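Local coordinates for protein Asp/Glu-specific dipeptidyl-peptidase (Flavobacterium psychrophilum, PDB 5JXF) that removes dipeptides from the N-terminus of oligopeptides as a serine protease, with strict specificity for aspartate or glutamate at the P1 position, at residues A177-E182 / L200-V205; V138-S143 / E204-V209; R190-G195 / I577-N582. All coordinates share one frame; numbering follows the deposited sequence.

Interaction 1 (A177-E182 / L200-V205); sequences ASFAKE and LFVTEV
F179 and L200 meet because both hold CG trans to the backbone N: at F179 (chi1 -155°) this carries the ring down onto strand 200-205, and at L200 (176°) it lifts the isobutyl group to meet it. The contact illustrates how the end of a helix can be seated on a sheet without backbone bonding. Helix 162-178 stops here, F179 being the first residue to leave helical geometry, and the chain then runs extended above the strand toward strand 186-192. The two methyls of L200 divide the work. CD2 sits over one face of the F179 ring as a CH-pi contact, 4.0 Å from the centroid and displaced toward the rim on the CD1 side. CD1 instead packs against the root of the side chain, 3.6 Å from F179 CB. The V202 side chain, two residues along and pointing to the same side of the strand, crosses that of F179 at about a right angle, and its CG2 meets the ring obliquely, 4.0 Å from F179 CD1. The other V202 methyl, CG1, is 4.2 Å from K181 CB, after which the lysine turns away; its ammonium bonds to the carbonyl of Q185 and only weakly to that of E182. Were F179 cut back to alanine, L200 CD2 would probably lose the ring face it rests on and a gap would open beside V202 CG2. Additional anchoring comes from N187, whose side-chain amide bonds to F179 O. Since no hydrogen bond joins 177-182 to 200-205, their mutual attachment rests on shape and dispersion between a partly exposed ring and two buried aliphatic residues, with polar ties delegated to neighbouring residues and the lysine charge kept outside.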
# COMPACT_ATOMS: atom_id res chain seq x y z
N ALA A 177 -51.16 -6.97 -12.75
CA ALA A 177 -52.49 -6.93 -12.15
C ALA A 177 -53.17 -8.30 -12.23
O ALA A 177 -53.98 -8.67 -11.37
CB ALA A 177 -53.35 -5.87 -12.86
N SER A 178 -52.81 -9.04 -13.27
CA SER A 178 -53.51 -10.25 -13.65
C SER A 178 -52.92 -11.53 -13.08
O SER A 178 -53.66 -12.42 -12.65
CB SER A 178 -53.55 -10.32 -15.18
OG SER A 178 -53.46 -11.65 -15.63
N PHE A 179 -51.59 -11.64 -13.06
CA PHE A 179 -50.94 -12.87 -12.63
C PHE A 179 -51.43 -13.32 -11.26
O PHE A 179 -51.70 -12.49 -10.38
CB PHE A 179 -49.43 -12.70 -12.62
CG PHE A 179 -48.68 -13.99 -12.79
CD1 PHE A 179 -48.26 -14.70 -11.68
CD2 PHE A 179 -48.41 -14.48 -14.05
CE1 PHE A 179 -47.56 -15.90 -11.82
CE2 PHE A 179 -47.72 -15.67 -14.21
CZ PHE A 179 -47.29 -16.38 -13.09
N ALA A 180 -51.61 -14.62 -11.09
CA ALA A 180 -52.19 -15.15 -9.87
C ALA A 180 -51.21 -15.11 -8.70
O ALA A 180 -50.06 -15.53 -8.80
CB ALA A 180 -52.70 -16.57 -10.09
N LYS A 181 -51.70 -14.58 -7.59
CA LYS A 181 -50.94 -14.42 -6.36
C LYS A 181 -51.94 -14.54 -5.22
O LYS A 181 -53.15 -14.48 -5.44
CB LYS A 181 -50.23 -13.05 -6.34
CG LYS A 181 -51.21 -11.86 -6.37
CD LYS A 181 -50.48 -10.51 -6.36
CE LYS A 181 -51.47 -9.36 -6.17
NZ LYS A 181 -52.10 -9.43 -4.81
N GLU A 182 -51.45 -14.74 -4.00
CA GLU A 182 -52.32 -14.62 -2.84
C GLU A 182 -52.59 -13.14 -2.55
O GLU A 182 -51.93 -12.27 -3.12
CB GLU A 182 -51.68 -15.31 -1.61
CG GLU A 182 -51.36 -16.78 -1.84
CD GLU A 182 -52.61 -17.67 -1.94
OE1 GLU A 182 -53.69 -17.24 -1.48
OE2 GLU A 182 -52.50 -18.79 -2.47
N LEU A 200 -41.71 -12.29 -14.28
CA LEU A 200 -42.51 -11.81 -13.15
C LEU A 200 -42.19 -12.55 -11.87
O LEU A 200 -42.14 -13.78 -11.84
CB LEU A 200 -44.01 -11.93 -13.45
CG LEU A 200 -44.99 -11.55 -12.32
CD1 LEU A 200 -46.30 -11.03 -12.90
CD2 LEU A 200 -45.27 -12.70 -11.35
N PHE A 201 -42.04 -11.78 -10.81
CA PHE A 201 -41.75 -12.29 -9.49
C PHE A 201 -42.95 -12.08 -8.58
O PHE A 201 -43.37 -10.94 -8.35
CB PHE A 201 -40.51 -11.60 -8.89
CG PHE A 201 -39.23 -11.95 -9.60
CD1 PHE A 201 -38.95 -11.43 -10.85
CD2 PHE A 201 -38.28 -12.76 -8.99
CE1 PHE A 201 -37.76 -11.73 -11.51
CE2 PHE A 201 -37.10 -13.08 -9.63
CZ PHE A 201 -36.83 -12.56 -10.89
N VAL A 202 -43.51 -13.18 -8.10
CA VAL A 202 -44.47 -13.12 -7.02
C VAL A 202 -43.69 -12.99 -5.73
O VAL A 202 -42.72 -13.72 -5.51
CB VAL A 202 -45.35 -14.38 -6.95
CG1 VAL A 202 -46.27 -14.29 -5.75
CG2 VAL A 202 -46.15 -14.57 -8.24
N THR A 203 -44.10 -12.06 -4.88
CA THR A 203 -43.33 -11.73 -3.71
C THR A 203 -44.20 -11.44 -2.52
O THR A 203 -45.41 -11.15 -2.66
CB THR A 203 -42.43 -10.49 -3.94
OG1 THR A 203 -43.26 -9.32 -3.98
CG2 THR A 203 -41.64 -10.61 -5.25
N GLU A 204 -43.58 -11.54 -1.35
CA GLU A 204 -44.18 -11.11 -0.10
C GLU A 204 -43.33 -9.98 0.48
O GLU A 204 -42.15 -10.17 0.80
CB GLU A 204 -44.28 -12.26 0.90
CG GLU A 204 -45.06 -13.47 0.39
CD GLU A 204 -45.35 -14.49 1.49
OE1 GLU A 204 -44.66 -14.44 2.55
OE2 GLU A 204 -46.26 -15.33 1.29
N VAL A 205 -43.93 -8.81 0.64
CA VAL A 205 -43.22 -7.65 1.15
C VAL A 205 -43.52 -7.39 2.60
O VAL A 205 -44.61 -6.93 2.95
CB VAL A 205 -43.57 -6.40 0.34
CG1 VAL A 205 -42.67 -5.22 0.76
CG2 VAL A 205 -43.43 -6.69 -1.14

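Interaction 2 (V138-S143 / E204-V209); sequences VTFIVS and EVFKDV
V138 and F206, and then F140 and E204, are the hydrogen-bonded pairs where strand 138-146 runs antiparallel beside strand 197-214, in the sheet that also holds 186-192 and 239-245; each pair is joined by two backbone bonds. F206 N reaches V138 O at 2.8 Å and V138 N returns to F206 O at 3.0 Å; the second pair repeats the pattern. Between them T139 and V205 form the non-hydrogen-bonded pair, their CA atoms 4.4 Å apart, and T139 CA adds a C-H...O contact to E204 O at 3.4 Å. Beyond F140 the pairing with strand 197-214 continues through a classic beta bulge, in which V142 and S143 both face V202.

Aromatic packing runs diagonally across the two pairs. F140 and F206 lie on one sheet face, and in both CG stands anti to the carbonyl carbon (chi1 -68°), which brings the rings within reach of each other while their planes stay 81° apart in an oblique meeting, F140 CD1 being 3.6 Å from F206 CE1. Y261 meets both rings.

Aliphatic contacts flank the aromatics. V138 CG2 touches V209 CG2 at 3.6 Å, the side chains crossing at about a right angle, and V142 CG2 packs at the same separation, 3.6 Å, on E204 CG. T139 and V205 lie side by side on the other face.

The polar side chains bond within their own segment or to neighbouring parts of the chain: K207 NZ to V205 O, while E204 OE2 accepts from W184 NE1 and Q185 NE2. The buried carboxylate thus has two N-H donors, an arrangement likely to offset part of the cost of burying it, while its methylene chain serves as hydrocarbon against V142.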
# COMPACT_ATOMS: atom_id res chain seq x y z
N VAL A 138 -38.60 -5.70 3.61
CA VAL A 138 -37.81 -6.89 3.33
C VAL A 138 -38.71 -7.79 2.48
O VAL A 138 -39.83 -8.10 2.88
CB VAL A 138 -37.39 -7.60 4.63
CG1 VAL A 138 -37.04 -9.04 4.37
CG2 VAL A 138 -36.21 -6.86 5.29
N THR A 139 -38.22 -8.19 1.32
CA THR A 139 -39.04 -8.89 0.34
C THR A 139 -38.61 -10.32 0.07
O THR A 139 -37.48 -10.57 -0.35
CB THR A 139 -39.01 -8.13 -1.01
OG1 THR A 139 -39.50 -6.80 -0.82
CG2 THR A 139 -39.82 -8.88 -2.06
N PHE A 140 -39.51 -11.27 0.29
CA PHE A 140 -39.26 -12.67 -0.04
C PHE A 140 -39.76 -13.05 -1.42
O PHE A 140 -40.84 -12.60 -1.85
CB PHE A 140 -39.89 -13.58 1.02
CG PHE A 140 -39.22 -13.48 2.35
CD1 PHE A 140 -39.51 -12.44 3.21
CD2 PHE A 140 -38.28 -14.42 2.73
CE1 PHE A 140 -38.88 -12.34 4.46
CE2 PHE A 140 -37.64 -14.33 3.97
CZ PHE A 140 -37.95 -13.29 4.83
N ILE A 141 -38.99 -13.88 -2.12
CA ILE A 141 -39.43 -14.37 -3.42
C ILE A 141 -40.25 -15.67 -3.31
O ILE A 141 -39.76 -16.69 -2.80
CB ILE A 141 -38.25 -14.64 -4.37
CG1 ILE A 141 -37.42 -13.36 -4.58
CG2 ILE A 141 -38.80 -15.14 -5.73
CD1 ILE A 141 -38.25 -12.16 -4.97
N VAL A 142 -41.50 -15.62 -3.77
CA VAL A 142 -42.37 -16.80 -3.76
C VAL A 142 -42.09 -17.65 -4.99
O VAL A 142 -41.90 -18.85 -4.89
CB VAL A 142 -43.88 -16.40 -3.72
CG1 VAL A 142 -44.80 -17.65 -3.74
CG2 VAL A 142 -44.14 -15.56 -2.45
N SER A 143 -42.02 -17.02 -6.15
CA SER A 143 -41.87 -17.76 -7.40
C SER A 143 -41.34 -16.87 -8.51
O SER A 143 -41.50 -15.65 -8.46
CB SER A 143 -43.22 -18.37 -7.82
OG SER A 143 -44.09 -17.37 -8.32
N GLU A 204 -43.58 -11.54 -1.35
CA GLU A 204 -44.18 -11.11 -0.10
C GLU A 204 -43.33 -9.98 0.48
O GLU A 204 -42.15 -10.17 0.80
CB GLU A 204 -44.28 -12.26 0.90
CG GLU A 204 -45.06 -13.47 0.39
CD GLU A 204 -45.35 -14.49 1.49
OE1 GLU A 204 -44.66 -14.44 2.55
OE2 GLU A 204 -46.26 -15.33 1.29
N VAL A 205 -43.93 -8.81 0.64
CA VAL A 205 -43.22 -7.65 1.15
C VAL A 205 -43.52 -7.39 2.60
O VAL A 205 -44.61 -6.93 2.95
CB VAL A 205 -43.57 -6.40 0.34
CG1 VAL A 205 -42.67 -5.22 0.76
CG2 VAL A 205 -43.43 -6.69 -1.14
N PHE A 206 -42.58 -7.70 3.48
CA PHE A 206 -42.80 -7.39 4.89
C PHE A 206 -42.41 -5.93 5.17
O PHE A 206 -41.47 -5.41 4.56
CB PHE A 206 -42.04 -8.39 5.78
CG PHE A 206 -42.59 -9.80 5.70
CD1 PHE A 206 -42.30 -10.61 4.60
CD2 PHE A 206 -43.45 -10.28 6.69
CE1 PHE A 206 -42.81 -11.87 4.51
CE2 PHE A 206 -43.99 -11.55 6.59
CZ PHE A 206 -43.68 -12.35 5.50
N LYS A 207 -43.14 -5.27 6.06
CA LYS A 207 -43.02 -3.82 6.22
C LYS A 207 -42.77 -3.41 7.66
O LYS A 207 -42.72 -2.22 7.99
CB LYS A 207 -44.28 -3.13 5.67
CG LYS A 207 -44.38 -3.19 4.14
CD LYS A 207 -45.73 -2.66 3.61
CE LYS A 207 -46.24 -3.46 2.40
NZ LYS A 207 -46.82 -4.81 2.75
N ASP A 208 -42.62 -4.40 8.53
CA ASP A 208 -42.31 -4.15 9.92
C ASP A 208 -41.01 -4.88 10.26
O ASP A 208 -41.05 -5.98 10.82
CB ASP A 208 -43.47 -4.59 10.83
CG ASP A 208 -43.19 -4.35 12.31
OD1 ASP A 208 -42.13 -3.77 12.65
OD2 ASP A 208 -44.05 -4.72 13.14
N VAL A 209 -39.88 -4.26 9.92
CA VAL A 209 -38.54 -4.81 10.15
C VAL A 209 -37.76 -3.95 11.16
O VAL A 209 -37.46 -2.79 10.91
CB VAL A 209 -37.76 -4.90 8.83
CG1 VAL A 209 -36.31 -5.40 9.05
CG2 VAL A 209 -38.52 -5.79 7.84

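Interaction 3 (R190-G195 / I577-N582); sequences RTFFEG and IFPDAN
F193 and P579 meet at the turn of a beta-hairpin, where strand 186-192 gives way to strand 197-214 and the loop 577-582, which links helix 547-571 to strand 586-591, passes beside it. F193 and E194 form a type I' turn there, with G195 N bonded to F192 O. Across this turn two successive phenylalanines present their rings to the loop in different ways.

F193 starts out pointing away from the loop, but chi1 of -74° swings the ring back, and P579 settles on one face. P579 CB lies 3.7 Å from the ring centroid, only 15° off the normal, while P579 CD is 3.5 Å from F193 CZ at the rim. I577 CG2 comes up to the ring edge instead, 3.8 Å from F193 CE1. M565 and L569 of helix 547-571 also touch F193.

F192 receives the same proline differently: P579 CB stands at its ring edge, 4.0 Å from F192 CD2, with the two side chains side by side. One face of F192 is taken by N582, whose amide plane stands 78° from the ring with ND2 poised above it. The bonds of N582 OD1 to T584 OG1 and R586 NH2 are consistent with this orientation of the amide.

Nearby, E194 OE2 and D580 OD2 come within 3.7 Å, a like-charge approach in which D580 OD1 is taken up by the backbone N of E291. N582 ND2 also donates to T191 O, at a modelled length too short to trust, and it sits 3.3 Å above the plane of the F192 ring, over its centre.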
# COMPACT_ATOMS: atom_id res chain seq x y z
N ARG A 190 -39.83 -7.78 -14.18
CA ARG A 190 -38.48 -7.26 -14.39
C ARG A 190 -37.98 -7.55 -15.77
O ARG A 190 -38.33 -8.56 -16.38
CB ARG A 190 -37.51 -7.87 -13.37
CG ARG A 190 -37.80 -7.51 -11.96
CD ARG A 190 -37.34 -6.09 -11.62
NE ARG A 190 -37.54 -5.86 -10.19
CZ ARG A 190 -36.98 -4.88 -9.49
NH1 ARG A 190 -36.20 -3.99 -10.09
NH2 ARG A 190 -37.22 -4.79 -8.19
N THR A 191 -37.12 -6.67 -16.26
CA THR A 191 -36.61 -6.81 -17.62
C THR A 191 -35.25 -7.49 -17.62
O THR A 191 -34.38 -7.15 -16.83
CB THR A 191 -36.50 -5.45 -18.29
OG1 THR A 191 -37.65 -4.67 -17.95
CG2 THR A 191 -36.41 -5.61 -19.78
N PHE A 192 -35.08 -8.47 -18.50
CA PHE A 192 -33.82 -9.20 -18.62
C PHE A 192 -33.23 -9.11 -20.03
O PHE A 192 -33.96 -8.93 -21.02
CB PHE A 192 -34.02 -10.68 -18.26
CG PHE A 192 -34.29 -10.94 -16.80
CD1 PHE A 192 -35.51 -10.61 -16.22
CD2 PHE A 192 -33.32 -11.56 -16.00
CE1 PHE A 192 -35.75 -10.86 -14.88
CE2 PHE A 192 -33.56 -11.83 -14.65
CZ PHE A 192 -34.77 -11.48 -14.09
N PHE A 193 -31.91 -9.25 -20.11
CA PHE A 193 -31.20 -9.27 -21.39
C PHE A 193 -31.56 -8.06 -22.24
O PHE A 193 -31.77 -8.19 -23.45
CB PHE A 193 -31.51 -10.56 -22.17
CG PHE A 193 -30.83 -11.80 -21.63
CD1 PHE A 193 -29.47 -11.97 -21.77
CD2 PHE A 193 -31.58 -12.80 -21.04
CE1 PHE A 193 -28.85 -13.13 -21.29
CE2 PHE A 193 -30.96 -13.96 -20.56
CZ PHE A 193 -29.59 -14.12 -20.68
N GLU A 194 -31.66 -6.90 -21.59
CA GLU A 194 -31.84 -5.62 -22.28
C GLU A 194 -33.20 -5.52 -22.97
O GLU A 194 -33.42 -4.63 -23.78
CB GLU A 194 -30.72 -5.40 -23.31
CG GLU A 194 -29.32 -5.33 -22.70
CD GLU A 194 -29.02 -3.99 -22.03
OE1 GLU A 194 -29.87 -3.08 -22.12
OE2 GLU A 194 -27.94 -3.87 -21.41
N GLY A 195 -34.10 -6.44 -22.66
CA GLY A 195 -35.45 -6.40 -23.19
C GLY A 195 -35.86 -7.63 -23.98
O GLY A 195 -37.00 -7.72 -24.47
N ILE A 577 -23.47 -17.56 -21.27
CA ILE A 577 -24.02 -16.21 -21.24
C ILE A 577 -25.09 -16.09 -20.16
O ILE A 577 -26.04 -16.87 -20.12
CB ILE A 577 -24.58 -15.78 -22.61
CG1 ILE A 577 -23.42 -15.27 -23.48
CG2 ILE A 577 -25.61 -14.68 -22.46
CD1 ILE A 577 -23.80 -14.97 -24.90
N PHE A 578 -24.90 -15.13 -19.27
CA PHE A 578 -25.82 -14.87 -18.18
C PHE A 578 -26.42 -13.49 -18.37
O PHE A 578 -25.77 -12.61 -18.92
CB PHE A 578 -25.12 -14.98 -16.83
CG PHE A 578 -23.94 -14.06 -16.67
CD1 PHE A 578 -22.69 -14.41 -17.16
CD2 PHE A 578 -24.08 -12.85 -16.00
CE1 PHE A 578 -21.59 -13.57 -16.99
CE2 PHE A 578 -22.98 -11.99 -15.83
CZ PHE A 578 -21.74 -12.36 -16.33
N PRO A 579 -27.66 -13.29 -17.91
CA PRO A 579 -28.30 -11.98 -18.01
C PRO A 579 -27.62 -10.96 -17.11
O PRO A 579 -27.17 -11.32 -16.02
CB PRO A 579 -29.73 -12.25 -17.55
CG PRO A 579 -29.62 -13.43 -16.68
CD PRO A 579 -28.55 -14.28 -17.30
N ASP A 580 -27.58 -9.71 -17.54
CA ASP A 580 -26.99 -8.62 -16.76
C ASP A 580 -27.76 -8.55 -15.45
O ASP A 580 -28.92 -8.92 -15.42
CB ASP A 580 -27.06 -7.28 -17.51
CG ASP A 580 -25.89 -7.07 -18.50
OD1 ASP A 580 -24.72 -7.36 -18.16
OD2 ASP A 580 -26.13 -6.59 -19.63
N ALA A 581 -27.14 -8.10 -14.37
CA ALA A 581 -27.87 -7.94 -13.12
C ALA A 581 -28.95 -6.88 -13.31
O ALA A 581 -28.75 -5.93 -14.08
CB ALA A 581 -26.93 -7.57 -11.97
N ASN A 582 -30.07 -7.04 -12.62
CA ASN A 582 -31.18 -6.10 -12.70
C ASN A 582 -31.97 -6.08 -11.41
O ASN A 582 -33.21 -6.02 -11.44
CB ASN A 582 -32.09 -6.45 -13.88
CG ASN A 582 -32.72 -7.83 -13.75
OD1 ASN A 582 -32.40 -8.60 -12.83
ND2 ASN A 582 -33.61 -8.16 -14.68

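In the fold
Along the chain the pieces come as 138-143, 177-182, 190-195, the overlapping 200-205 and 204-209, and finally 577-582. Strand 197-214 joins interactions 1 and 2, which share E204 and V205, have centres about 12 Å apart and touch where V202 pairs with V142 and S143. Interaction 3 starts from strand 186-192, another neighbour of 197-214 in the same antiparallel sheet; its centre lies about 20 Å from that of interaction 1 and about 22 Å from that of interaction 2, though F201 packs on F192. One long strand of this sheet is thus tied to a helix end, to a sheet partner and, through its hairpin, to a distant loop leaving the helical region.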